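Local coordinates for putative endonuclease/exonuclease/phosphatase family protein (Bacteroides thetaiotaomicron, PDB 3MPR) that probably acts as a metal-dependent nuclease with a DNase I-like fold, hydrolysing phosphodiester bonds in nucleic acids, at residues S11-N16 against S278-V283; Q30-I35 against K58-A63; L141-I146 against G177-D182; D100-E105 against P119-W124. All coordinates share one frame; numbering follows the deposited sequence.

Interaction 1 (S11-N16 against S278-V283); sequences SYNLRN and SDHFPV
Ser278 OG, anti to its backbone N (chi1 179°), donates a 2.6 Å hydrogen bond to Asn13 O and so ties the Ser-Asp-His sequence of this DNase I-like family to the end of strand 5-13. Asp279 follows over one face of the Arg15 guanidinium; OD2 is 3.8 Å from Arg15 NE, a long salt bridge of charges alone, and Arg15 has its stronger partner in Asp21. The His280 ring stacks on the Asn13 amide, their planes 13° apart. Its ND1, 3.5 Å from Asn13 CB, donates to Asp279 OD1 in the ring plane, which limits rotation of the imidazole. His280 O meets the edge of the Tyr12 ring and shares a water with Tyr12 OH, while a second water joins Phe281 O to Asn13 N. Pro282 CB sits over the centre of the Tyr12 ring, 3.7 Å from its centroid, a CH-pi contact opposite Leu14 CD2. Val283 and Ser11 close an antiparallel hydrogen-bonded pair. The contact is buried where strands 5-13 and 283-289 adjoin: helix 28-41 packs Ile35 and Met38 on Tyr12, and strands 173-178 and 228-232 of the other sheet touch Ser11 and His280.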
# COMPACT_ATOMS: atom_id res chain seq x y z
N SER A 11 -7.56 -8.55 -6.86
CA SER A 11 -7.66 -9.02 -8.23
C SER A 11 -6.46 -8.40 -8.95
O SER A 11 -6.21 -7.20 -8.84
CB SER A 11 -8.96 -8.53 -8.87
OG SER A 11 -9.07 -9.02 -10.21
N TYR A 12 -5.69 -9.21 -9.65
CA TYR A 12 -4.46 -8.70 -10.27
C TYR A 12 -4.18 -9.44 -11.56
O TYR A 12 -3.87 -10.64 -11.53
CB TYR A 12 -3.30 -8.90 -9.31
CG TYR A 12 -2.09 -8.01 -9.54
CD1 TYR A 12 -2.05 -7.08 -10.57
CD2 TYR A 12 -0.99 -8.10 -8.69
CE1 TYR A 12 -0.93 -6.27 -10.75
CE2 TYR A 12 0.13 -7.28 -8.87
CZ TYR A 12 0.16 -6.37 -9.90
OH TYR A 12 1.26 -5.57 -10.07
N ASN A 13 -4.28 -8.74 -12.68
CA ASN A 13 -3.88 -9.31 -13.96
C ASN A 13 -2.36 -9.21 -14.10
O ASN A 13 -1.81 -8.12 -14.19
CB ASN A 13 -4.57 -8.57 -15.11
CG ASN A 13 -4.19 -9.11 -16.47
OD1 ASN A 13 -3.07 -9.58 -16.67
ND2 ASN A 13 -5.12 -9.06 -17.41
N LEU A 14 -1.69 -10.36 -14.10
CA LEU A 14 -0.23 -10.40 -13.99
C LEU A 14 0.47 -10.29 -15.35
O LEU A 14 1.70 -10.21 -15.42
CB LEU A 14 0.22 -11.67 -13.25
CG LEU A 14 -0.39 -11.87 -11.85
CD1 LEU A 14 0.42 -12.91 -11.07
CD2 LEU A 14 -0.46 -10.57 -11.08
N ARG A 15 -0.32 -10.28 -16.42
CA ARG A 15 0.18 -10.16 -17.79
C ARG A 15 0.93 -11.41 -18.27
O ARG A 15 1.96 -11.80 -17.71
CB ARG A 15 1.04 -8.90 -17.94
CG ARG A 15 1.54 -8.65 -19.36
CD ARG A 15 0.36 -8.54 -20.33
NE ARG A 15 0.77 -8.16 -21.68
CZ ARG A 15 -0.01 -8.33 -22.74
NH1 ARG A 15 -1.22 -8.86 -22.59
NH2 ARG A 15 0.41 -7.97 -23.95
N ASN A 16 0.41 -12.03 -19.32
CA ASN A 16 1.04 -13.25 -19.82
C ASN A 16 2.49 -12.99 -20.24
O ASN A 16 2.82 -11.92 -20.76
CB ASN A 16 0.23 -13.82 -20.99
CG ASN A 16 0.39 -13.01 -22.25
OD1 ASN A 16 -0.45 -12.18 -22.58
ND2 ASN A 16 1.48 -13.25 -22.97
N SER A 278 2.84 -4.81 -13.46
CA SER A 278 2.08 -5.43 -14.54
C SER A 278 1.41 -4.34 -15.35
O SER A 278 1.51 -3.17 -15.00
CB SER A 278 1.03 -6.41 -14.01
OG SER A 278 0.32 -6.97 -15.10
N ASP A 279 0.74 -4.70 -16.44
CA ASP A 279 0.05 -3.67 -17.21
C ASP A 279 -1.34 -3.34 -16.66
O ASP A 279 -2.07 -2.51 -17.22
CB ASP A 279 0.05 -3.95 -18.72
CG ASP A 279 -0.79 -5.14 -19.11
OD1 ASP A 279 -1.10 -5.98 -18.24
OD2 ASP A 279 -1.14 -5.23 -20.31
N HIS A 280 -1.70 -3.98 -15.55
CA HIS A 280 -2.80 -3.48 -14.72
C HIS A 280 -2.25 -3.10 -13.34
O HIS A 280 -1.15 -3.52 -12.97
CB HIS A 280 -3.87 -4.55 -14.51
CG HIS A 280 -4.59 -4.96 -15.76
ND1 HIS A 280 -3.94 -5.55 -16.83
CD2 HIS A 280 -5.90 -4.92 -16.08
CE1 HIS A 280 -4.83 -5.83 -17.77
NE2 HIS A 280 -6.03 -5.46 -17.34
N PHE A 281 -3.02 -2.33 -12.59
CA PHE A 281 -2.76 -2.17 -11.16
C PHE A 281 -3.58 -3.19 -10.40
O PHE A 281 -4.71 -3.46 -10.78
CB PHE A 281 -3.15 -0.77 -10.70
CG PHE A 281 -2.34 0.32 -11.34
CD1 PHE A 281 -0.96 0.32 -11.25
CD2 PHE A 281 -2.96 1.36 -12.02
CE1 PHE A 281 -0.21 1.32 -11.83
CE2 PHE A 281 -2.21 2.36 -12.61
CZ PHE A 281 -0.84 2.33 -12.51
N PRO A 282 -3.04 -3.73 -9.29
CA PRO A 282 -3.87 -4.59 -8.45
C PRO A 282 -4.99 -3.81 -7.78
O PRO A 282 -4.82 -2.65 -7.43
CB PRO A 282 -2.89 -5.11 -7.38
CG PRO A 282 -1.79 -4.14 -7.36
CD PRO A 282 -1.67 -3.55 -8.75
N VAL A 283 -6.14 -4.46 -7.61
CA VAL A 283 -7.21 -3.88 -6.83
C VAL A 283 -7.24 -4.64 -5.51
O VAL A 283 -7.33 -5.86 -5.49
CB VAL A 283 -8.57 -4.06 -7.54
CG1 VAL A 283 -9.71 -3.66 -6.60
CG2 VAL A 283 -8.63 -3.25 -8.85
O HOH W 1 1.05 -3.15 -11.39
O HOH W 2 -5.43 -6.09 -12.07

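Interaction 2 (Q30-I35 against K58-A63)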
# COMPACT_ATOMS: atom_id res chain seq x y z
N GLN A 30 11.77 -9.97 -14.97
CA GLN A 30 12.10 -8.75 -14.24
C GLN A 30 10.93 -8.29 -13.35
O GLN A 30 11.15 -7.77 -12.25
CB GLN A 30 12.47 -7.67 -15.26
CG GLN A 30 12.67 -6.28 -14.70
CD GLN A 30 13.20 -5.30 -15.74
OE1 GLN A 30 14.37 -5.36 -16.11
NE2 GLN A 30 12.34 -4.40 -16.21
N ARG A 31 9.71 -8.52 -13.81
CA ARG A 31 8.50 -7.97 -13.17
C ARG A 31 8.02 -8.77 -11.99
O ARG A 31 7.61 -8.21 -10.97
CB ARG A 31 7.32 -7.94 -14.16
CG ARG A 31 7.48 -7.04 -15.34
CD ARG A 31 6.16 -6.85 -16.07
NE ARG A 31 5.68 -8.02 -16.82
CZ ARG A 31 4.68 -8.80 -16.42
NH1 ARG A 31 4.06 -8.55 -15.25
NH2 ARG A 31 4.29 -9.82 -17.18
N TYR A 32 8.00 -10.09 -12.13
CA TYR A 32 7.29 -10.92 -11.17
C TYR A 32 7.84 -10.90 -9.74
O TYR A 32 7.08 -11.01 -8.78
CB TYR A 32 7.05 -12.35 -11.70
CG TYR A 32 8.10 -13.40 -11.38
CD1 TYR A 32 8.21 -13.94 -10.11
CD2 TYR A 32 8.96 -13.87 -12.37
CE1 TYR A 32 9.17 -14.91 -9.81
CE2 TYR A 32 9.91 -14.82 -12.09
CZ TYR A 32 10.01 -15.34 -10.82
OH TYR A 32 10.96 -16.30 -10.56
N PRO A 33 9.17 -10.72 -9.58
CA PRO A 33 9.63 -10.62 -8.19
C PRO A 33 9.02 -9.40 -7.49
O PRO A 33 8.75 -9.47 -6.29
CB PRO A 33 11.15 -10.46 -8.35
CG PRO A 33 11.45 -11.19 -9.66
CD PRO A 33 10.28 -10.80 -10.54
N VAL A 34 8.78 -8.32 -8.22
CA VAL A 34 8.12 -7.13 -7.66
C VAL A 34 6.64 -7.41 -7.36
O VAL A 34 6.12 -7.06 -6.29
CB VAL A 34 8.25 -5.92 -8.61
CG1 VAL A 34 7.64 -4.66 -7.98
CG2 VAL A 34 9.72 -5.68 -8.96
N ILE A 35 5.95 -8.04 -8.31
CA ILE A 35 4.58 -8.50 -8.08
C ILE A 35 4.49 -9.30 -6.78
O ILE A 35 3.61 -9.05 -5.95
CB ILE A 35 4.06 -9.35 -9.27
CG1 ILE A 35 3.92 -8.49 -10.52
CG2 ILE A 35 2.72 -10.04 -8.91
CD1 ILE A 35 3.59 -9.28 -11.80
N LYS A 58 4.04 -21.23 -11.44
CA LYS A 58 5.07 -21.91 -10.65
C LYS A 58 6.09 -20.91 -10.10
O LYS A 58 6.55 -21.03 -8.96
CB LYS A 58 5.76 -22.99 -11.50
CG LYS A 58 4.89 -24.23 -11.64
CD LYS A 58 5.49 -25.24 -12.60
CE LYS A 58 4.60 -26.47 -12.73
NZ LYS A 58 5.16 -27.37 -13.77
N ASP A 59 6.45 -19.92 -10.91
CA ASP A 59 7.33 -18.84 -10.47
C ASP A 59 6.71 -18.09 -9.30
O ASP A 59 7.39 -17.76 -8.32
CB ASP A 59 7.55 -17.83 -11.60
CG ASP A 59 8.27 -18.42 -12.79
OD1 ASP A 59 8.90 -19.49 -12.63
OD2 ASP A 59 8.20 -17.81 -13.88
N MSE A 60 5.42 -17.79 -9.41
CA MSE A 60 4.77 -17.01 -8.37
C MSE A 60 4.70 -17.79 -7.07
O MSE A 60 5.01 -17.26 -6.01
CB MSE A 60 3.37 -16.55 -8.81
CG MSE A 60 3.39 -15.46 -9.88
SE MSE A 60 4.15 -13.77 -9.18
CE MSE A 60 3.02 -13.60 -7.60
N LYS A 61 4.32 -19.06 -7.15
CA LYS A 61 4.29 -19.88 -5.94
C LYS A 61 5.70 -19.96 -5.31
O LYS A 61 5.85 -19.85 -4.10
CB LYS A 61 3.71 -21.27 -6.23
CG LYS A 61 3.64 -22.17 -5.01
CD LYS A 61 2.86 -23.45 -5.31
CE LYS A 61 2.80 -24.35 -4.10
NZ LYS A 61 2.16 -25.65 -4.45
N GLU A 62 6.72 -20.14 -6.13
CA GLU A 62 8.08 -20.18 -5.59
C GLU A 62 8.39 -18.86 -4.87
O GLU A 62 9.02 -18.86 -3.82
CB GLU A 62 9.11 -20.46 -6.68
CG GLU A 62 10.56 -20.35 -6.21
CD GLU A 62 11.54 -20.61 -7.33
OE1 GLU A 62 11.53 -19.85 -8.32
OE2 GLU A 62 12.33 -21.57 -7.22
N ALA A 63 7.92 -17.75 -5.44
CA ALA A 63 8.18 -16.44 -4.86
C ALA A 63 7.27 -16.14 -3.67
O ALA A 63 7.46 -15.13 -3.00
CB ALA A 63 8.02 -15.34 -5.91
O HOH W 3 10.21 -17.60 -8.37
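Tyr32 reaches from helix 28-41 to Asp59, Met60 and Ala63 of helix 54-63, a helix-helix packing in which the local axes approach to 9.8 Å and cross at -43°. Asp59 CB lies over one face of the Tyr32 ring, 3.8 Å from its centroid, a CH-pi contact, and the carboxylate beyond it runs almost parallel to the ring, 15° from its plane. Ala63 CB meets the ring at its edge. Met60, a selenomethionine, folds back through bends at chi2 and chi3; its SE stands oblique to the ring in a Met-aromatic contact, 4.1 Å from Tyr32 CB, while its CE touches Ile35 CG2 at 3.8 Å. The hydroxyl works through one water, to which Tyr32 OH donates at 2.7 Å and which itself donates to Asp59 O and Glu62 OE1. An alanine in place of Tyr32 would probably open a gap above Asp59 CB and leave that water without its donor. In the next shell, Trp28 stacks on Tyr32 and its NE1 bonds Asp59 OD2, so one indole helps set both partners. Pro33 CD covers the ring face opposite Asp59 CB. The helix kinks here, the N atoms of Pro33 and Val34 lacking bonds to the preceding turn; the regular pattern resumes with Ile35 N to Arg31 O at 3.1 Å.

Interaction 3 (L141-I146 against G177-D182)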
# COMPACT_ATOMS: atom_id res chain seq x y z
N LEU A 141 -12.14 -14.69 -12.99
CA LEU A 141 -12.29 -14.89 -14.43
C LEU A 141 -11.60 -13.80 -15.24
O LEU A 141 -11.10 -12.81 -14.69
CB LEU A 141 -13.78 -14.98 -14.83
CG LEU A 141 -14.70 -13.79 -14.51
CD1 LEU A 141 -14.47 -12.60 -15.46
CD2 LEU A 141 -16.16 -14.21 -14.60
N HIS A 142 -11.59 -13.99 -16.55
CA HIS A 142 -11.06 -13.03 -17.49
C HIS A 142 -11.99 -13.08 -18.70
O HIS A 142 -12.04 -14.09 -19.40
CB HIS A 142 -9.63 -13.40 -17.89
CG HIS A 142 -8.97 -12.40 -18.78
ND1 HIS A 142 -7.63 -12.46 -19.11
CD2 HIS A 142 -9.45 -11.29 -19.39
CE1 HIS A 142 -7.33 -11.44 -19.90
NE2 HIS A 142 -8.42 -10.72 -20.09
N MSE A 143 -12.73 -12.00 -18.92
CA MSE A 143 -13.77 -11.93 -19.95
C MSE A 143 -13.19 -11.80 -21.36
O MSE A 143 -12.03 -11.43 -21.54
CB MSE A 143 -14.66 -10.72 -19.67
CG MSE A 143 -15.49 -10.79 -18.41
SE MSE A 143 -16.93 -12.09 -18.66
CE MSE A 143 -18.31 -11.21 -17.61
N ASP A 144 -14.01 -12.08 -22.38
CA ASP A 144 -13.56 -11.95 -23.76
C ASP A 144 -13.61 -10.48 -24.17
O ASP A 144 -14.49 -9.74 -23.73
CB ASP A 144 -14.43 -12.79 -24.69
CG ASP A 144 -13.84 -12.91 -26.08
OD1 ASP A 144 -14.37 -12.29 -27.02
OD2 ASP A 144 -12.83 -13.61 -26.22
N HIS A 145 -12.68 -10.05 -25.02
CA HIS A 145 -12.61 -8.64 -25.39
C HIS A 145 -13.51 -8.28 -26.57
O HIS A 145 -13.88 -7.12 -26.74
CB HIS A 145 -11.17 -8.21 -25.67
CG HIS A 145 -10.50 -9.01 -26.74
ND1 HIS A 145 -10.36 -10.38 -26.67
CD2 HIS A 145 -9.96 -8.64 -27.92
CE1 HIS A 145 -9.74 -10.81 -27.75
NE2 HIS A 145 -9.48 -9.78 -28.53
N ILE A 146 -13.86 -9.28 -27.37
CA ILE A 146 -14.67 -9.07 -28.58
C ILE A 146 -16.15 -9.36 -28.38
O ILE A 146 -17.01 -8.60 -28.82
CB ILE A 146 -14.19 -9.95 -29.75
CG1 ILE A 146 -12.73 -9.65 -30.12
CG2 ILE A 146 -15.12 -9.81 -30.95
CD1 ILE A 146 -12.45 -8.18 -30.37
N GLY A 177 -11.66 -10.38 -11.21
CA GLY A 177 -11.32 -10.70 -12.59
C GLY A 177 -10.94 -9.50 -13.41
O GLY A 177 -11.01 -8.37 -12.95
N ASP A 178 -10.49 -9.78 -14.63
CA ASP A 178 -10.31 -8.76 -15.66
C ASP A 178 -11.55 -8.86 -16.54
O ASP A 178 -11.76 -9.86 -17.24
CB ASP A 178 -9.05 -9.05 -16.46
CG ASP A 178 -8.82 -8.06 -17.60
OD1 ASP A 178 -9.75 -7.32 -17.98
OD2 ASP A 178 -7.69 -8.05 -18.15
N PHE A 179 -12.39 -7.84 -16.49
CA PHE A 179 -13.67 -7.85 -17.19
C PHE A 179 -13.60 -7.18 -18.56
O PHE A 179 -14.60 -7.10 -19.28
CB PHE A 179 -14.77 -7.27 -16.31
CG PHE A 179 -15.03 -8.10 -15.08
CD1 PHE A 179 -14.19 -8.00 -13.97
CD2 PHE A 179 -16.08 -9.01 -15.05
CE1 PHE A 179 -14.41 -8.79 -12.85
CE2 PHE A 179 -16.31 -9.80 -13.94
CZ PHE A 179 -15.48 -9.69 -12.83
N ASN A 180 -12.39 -6.73 -18.92
CA ASN A 180 -12.05 -6.23 -20.26
C ASN A 180 -12.70 -4.91 -20.65
O ASN A 180 -12.06 -4.09 -21.30
CB ASN A 180 -12.27 -7.30 -21.35
CG ASN A 180 -10.95 -7.85 -21.90
OD1 ASN A 180 -10.81 -9.05 -22.16
ND2 ASN A 180 -9.98 -6.96 -22.07
N VAL A 181 -13.94 -4.68 -20.23
CA VAL A 181 -14.57 -3.38 -20.48
C VAL A 181 -14.98 -2.71 -19.18
O VAL A 181 -15.13 -3.36 -18.16
CB VAL A 181 -15.83 -3.51 -21.35
CG1 VAL A 181 -15.48 -4.15 -22.70
CG2 VAL A 181 -16.91 -4.30 -20.60
N ASP A 182 -15.17 -1.39 -19.23
CA ASP A 182 -15.34 -0.61 -18.01
C ASP A 182 -16.77 -0.53 -17.49
O ASP A 182 -17.69 -1.18 -18.02
CB ASP A 182 -14.71 0.79 -18.16
CG ASP A 182 -15.57 1.75 -18.98
OD1 ASP A 182 -16.72 1.41 -19.33
OD2 ASP A 182 -15.09 2.86 -19.26
O HOH W 4 -7.72 -7.59 -20.61
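Leu141 and Gly177, then His142 and Asp178, pair as neighbouring parallel strands, the two ends of a beta-alpha-beta crossover whose helix is 148-164. Here the packing is tight. Leu141 O comes within 3.0 Å of Gly177 CA, where any side chain would collide with it, and the same oxygen accepts from Asp178 N. Met143 N then binds Asp178 O at 2.9 Å. On the Leu141 face, CD1 of that leucine lies over the Phe179 ring, 3.7 Å from CE2, and Met143 CG packs on Phe179 CD2. On the other face, the His142 ring and the Asp178 carboxylate stack with planes 13° apart; NE2 and OD2 are 3.4 Å apart without a hydrogen bond, and a water joins them. Asn13 also donates to Asp178 OD2, and His142 lies about 4 Å, side chain to side chain, from Glu51, a magnesium-binding residue of this protein, though no metal is bound here. An alanine in place of His142 would probably uncover the carboxylate of Asp178 and cost the water a partner. Past the strands the pairing ends and solvent nears: Asn180 still packs against 143-145, beside exposed His145. Asp178 OD1 closes an Asx turn, accepting from Asn180 N at 2.9 Å, nearly in line with the C-O bond.

Interaction 4 (D100-E105 against P119-W124)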
# COMPACT_ATOMS: atom_id res chain seq x y z
N ASP A 100 -13.68 -25.38 -12.03
CA ASP A 100 -13.53 -24.42 -13.12
C ASP A 100 -14.68 -24.67 -14.08
O ASP A 100 -15.12 -25.81 -14.24
CB ASP A 100 -12.22 -24.65 -13.89
CG ASP A 100 -11.03 -24.88 -12.97
OD1 ASP A 100 -10.86 -26.03 -12.51
OD2 ASP A 100 -10.26 -23.92 -12.70
N PHE A 101 -15.15 -23.61 -14.72
CA PHE A 101 -16.12 -23.74 -15.80
C PHE A 101 -15.79 -22.72 -16.89
O PHE A 101 -15.29 -21.63 -16.60
CB PHE A 101 -17.57 -23.59 -15.29
CG PHE A 101 -17.86 -22.30 -14.56
CD1 PHE A 101 -17.66 -22.19 -13.19
CD2 PHE A 101 -18.39 -21.20 -15.23
CE1 PHE A 101 -17.94 -21.01 -12.51
CE2 PHE A 101 -18.67 -20.02 -14.56
CZ PHE A 101 -18.45 -19.92 -13.20
N TRP A 102 -16.04 -23.08 -18.14
CA TRP A 102 -15.82 -22.16 -19.25
C TRP A 102 -17.03 -21.25 -19.43
O TRP A 102 -18.15 -21.63 -19.13
CB TRP A 102 -15.49 -22.92 -20.55
CG TRP A 102 -14.06 -23.39 -20.54
CD1 TRP A 102 -13.00 -22.77 -21.13
CD2 TRP A 102 -13.54 -24.52 -19.85
NE1 TRP A 102 -11.85 -23.46 -20.87
CE2 TRP A 102 -12.15 -24.54 -20.08
CE3 TRP A 102 -14.10 -25.53 -19.06
CZ2 TRP A 102 -11.32 -25.53 -19.55
CZ3 TRP A 102 -13.28 -26.52 -18.54
CH2 TRP A 102 -11.90 -26.51 -18.79
N LEU A 103 -16.78 -20.02 -19.87
CA LEU A 103 -17.85 -19.05 -20.04
C LEU A 103 -18.46 -19.26 -21.42
O LEU A 103 -18.11 -18.58 -22.38
CB LEU A 103 -17.29 -17.63 -19.87
CG LEU A 103 -16.59 -17.42 -18.52
CD1 LEU A 103 -15.96 -16.03 -18.42
CD2 LEU A 103 -17.56 -17.68 -17.35
N SER A 104 -19.35 -20.24 -21.51
CA SER A 104 -19.95 -20.62 -22.78
C SER A 104 -21.26 -21.37 -22.56
O SER A 104 -21.68 -21.60 -21.42
CB SER A 104 -19.00 -21.49 -23.58
OG SER A 104 -18.89 -22.80 -23.02
N GLU A 105 -21.89 -21.76 -23.67
CA GLU A 105 -23.11 -22.56 -23.62
C GLU A 105 -22.82 -23.96 -23.11
O GLU A 105 -23.74 -24.69 -22.73
CB GLU A 105 -23.74 -22.65 -25.02
CG GLU A 105 -24.09 -21.31 -25.65
CD GLU A 105 -22.95 -20.73 -26.48
OE1 GLU A 105 -21.77 -20.88 -26.07
OE2 GLU A 105 -23.23 -20.14 -27.53
N PRO A 119 -11.55 -19.00 -25.90
CA PRO A 119 -12.16 -19.64 -24.73
C PRO A 119 -11.78 -18.86 -23.48
O PRO A 119 -10.69 -18.30 -23.41
CB PRO A 119 -11.52 -21.03 -24.69
CG PRO A 119 -10.19 -20.84 -25.41
CD PRO A 119 -10.50 -19.85 -26.50
N ARG A 120 -12.69 -18.82 -22.52
CA ARG A 120 -12.49 -18.02 -21.31
C ARG A 120 -12.93 -18.87 -20.14
O ARG A 120 -13.97 -19.52 -20.20
CB ARG A 120 -13.31 -16.73 -21.38
CG ARG A 120 -13.03 -15.89 -22.62
CD ARG A 120 -11.66 -15.23 -22.55
NE ARG A 120 -11.41 -14.38 -23.72
CZ ARG A 120 -10.45 -13.46 -23.78
NH1 ARG A 120 -9.64 -13.26 -22.76
NH2 ARG A 120 -10.31 -12.73 -24.89
N ILE A 121 -12.15 -18.87 -19.07
CA ILE A 121 -12.39 -19.78 -17.97
C ILE A 121 -12.63 -19.01 -16.68
O ILE A 121 -12.03 -17.96 -16.44
CB ILE A 121 -11.22 -20.79 -17.82
CG1 ILE A 121 -11.64 -22.00 -16.97
CG2 ILE A 121 -9.97 -20.11 -17.23
CD1 ILE A 121 -10.56 -23.07 -16.85
N CYS A 122 -13.55 -19.52 -15.86
CA CYS A 122 -13.76 -19.03 -14.52
C CYS A 122 -13.35 -20.15 -13.57
O CYS A 122 -13.85 -21.27 -13.68
CB CYS A 122 -15.23 -18.64 -14.30
SG CYS A 122 -15.59 -18.15 -12.61
N SER A 123 -12.42 -19.85 -12.67
CA SER A 123 -12.00 -20.81 -11.66
C SER A 123 -12.53 -20.35 -10.30
O SER A 123 -12.66 -19.16 -10.04
CB SER A 123 -10.47 -20.92 -11.61
OG SER A 123 -9.96 -21.36 -12.85
N TRP A 124 -12.82 -21.31 -9.43
CA TRP A 124 -13.44 -20.96 -8.17
C TRP A 124 -12.99 -21.92 -7.09
O TRP A 124 -12.50 -23.03 -7.36
CB TRP A 124 -14.97 -20.97 -8.30
CG TRP A 124 -15.49 -22.34 -8.70
CD1 TRP A 124 -15.66 -22.82 -9.96
CD2 TRP A 124 -15.87 -23.39 -7.81
NE1 TRP A 124 -16.14 -24.12 -9.91
CE2 TRP A 124 -16.28 -24.49 -8.60
CE3 TRP A 124 -15.92 -23.51 -6.42
CZ2 TRP A 124 -16.71 -25.69 -8.04
CZ3 TRP A 124 -16.35 -24.69 -5.86
CH2 TRP A 124 -16.74 -25.78 -6.67
O HOH W 5 -17.36 -25.64 -12.06
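Phe101 and Cys122 face each other as an antiparallel hydrogen-bonded pair of strands 93-102 and 121-129, their side chains on one side of the sheet. With CG between the backbone N and the carbonyl carbon (chi1 57°), the Phe101 ring leans across the neighbouring strand. Cys122 CB lies over its face, 3.9 Å from the centroid, and SG slants in toward the rim, 3.4 Å from CZ, a sulfur-aromatic contact. Phe101 CD1, at the ring edge, is 3.9 Å from Trp124 CD1; the two ring planes are 40° apart, neither stacked nor edge-to-face. Leu103 sets CD2 against Cys122 CB.

On the other side of the sheet, Trp102 and Ile121 lie alongside each other and point the same way. Ile121 CD1 comes over the six-membered ring of the indole, 3.7 Å from CZ2, and also touches Asp100 CB. Farther along this side, Asp100 OD2 accepts a 2.6 Å bond from Ser123 OG on its anti lone pair, the one away from the other carboxylate oxygen; Val72 N is a second donor to OD2. In the backbone, Phe101 and Cys122 exchange two hydrogen bonds, and Leu103 N adds one to Arg120 O at 2.9 Å.

Arg120 turns its guanidinium away to a salt bridge with Asp144, and Trp102 NE1 bonds Arg74 O. Strand 93-102 is the outermost of its sheet within the chain. Strand 135-142 flanks 121-129, bringing Phe139 against Phe101 and Cys122, while helix 148-164 packs Leu157, Val158 and Lys161 on Phe101.

Overall arrangement
Interactions 1, 3 and 4 are largely buried and gather at strand ends and the adjoining loops, whereas interaction 2 is a partly buried helix pair about 17 Å from the chain centre. Interactions 3 and 4 belong to one sheet, with strands 121-129 and 135-142 side by side, and the Arg120-Asp144 salt bridge links them. Interaction 1 lies on the other sheet; it meets interaction 3 through Asn13 and Asp178, close to the magnesium-binding residue Glu51, and these two contacts are rich in polar side chains. Interaction 4 relies more on aromatic and aliphatic packing over strand hydrogen bonds. Interaction 2 adds apolar packing and a bridging water, and Arg31 of its first helix bonds the carbonyls of Leu14 and Arg15.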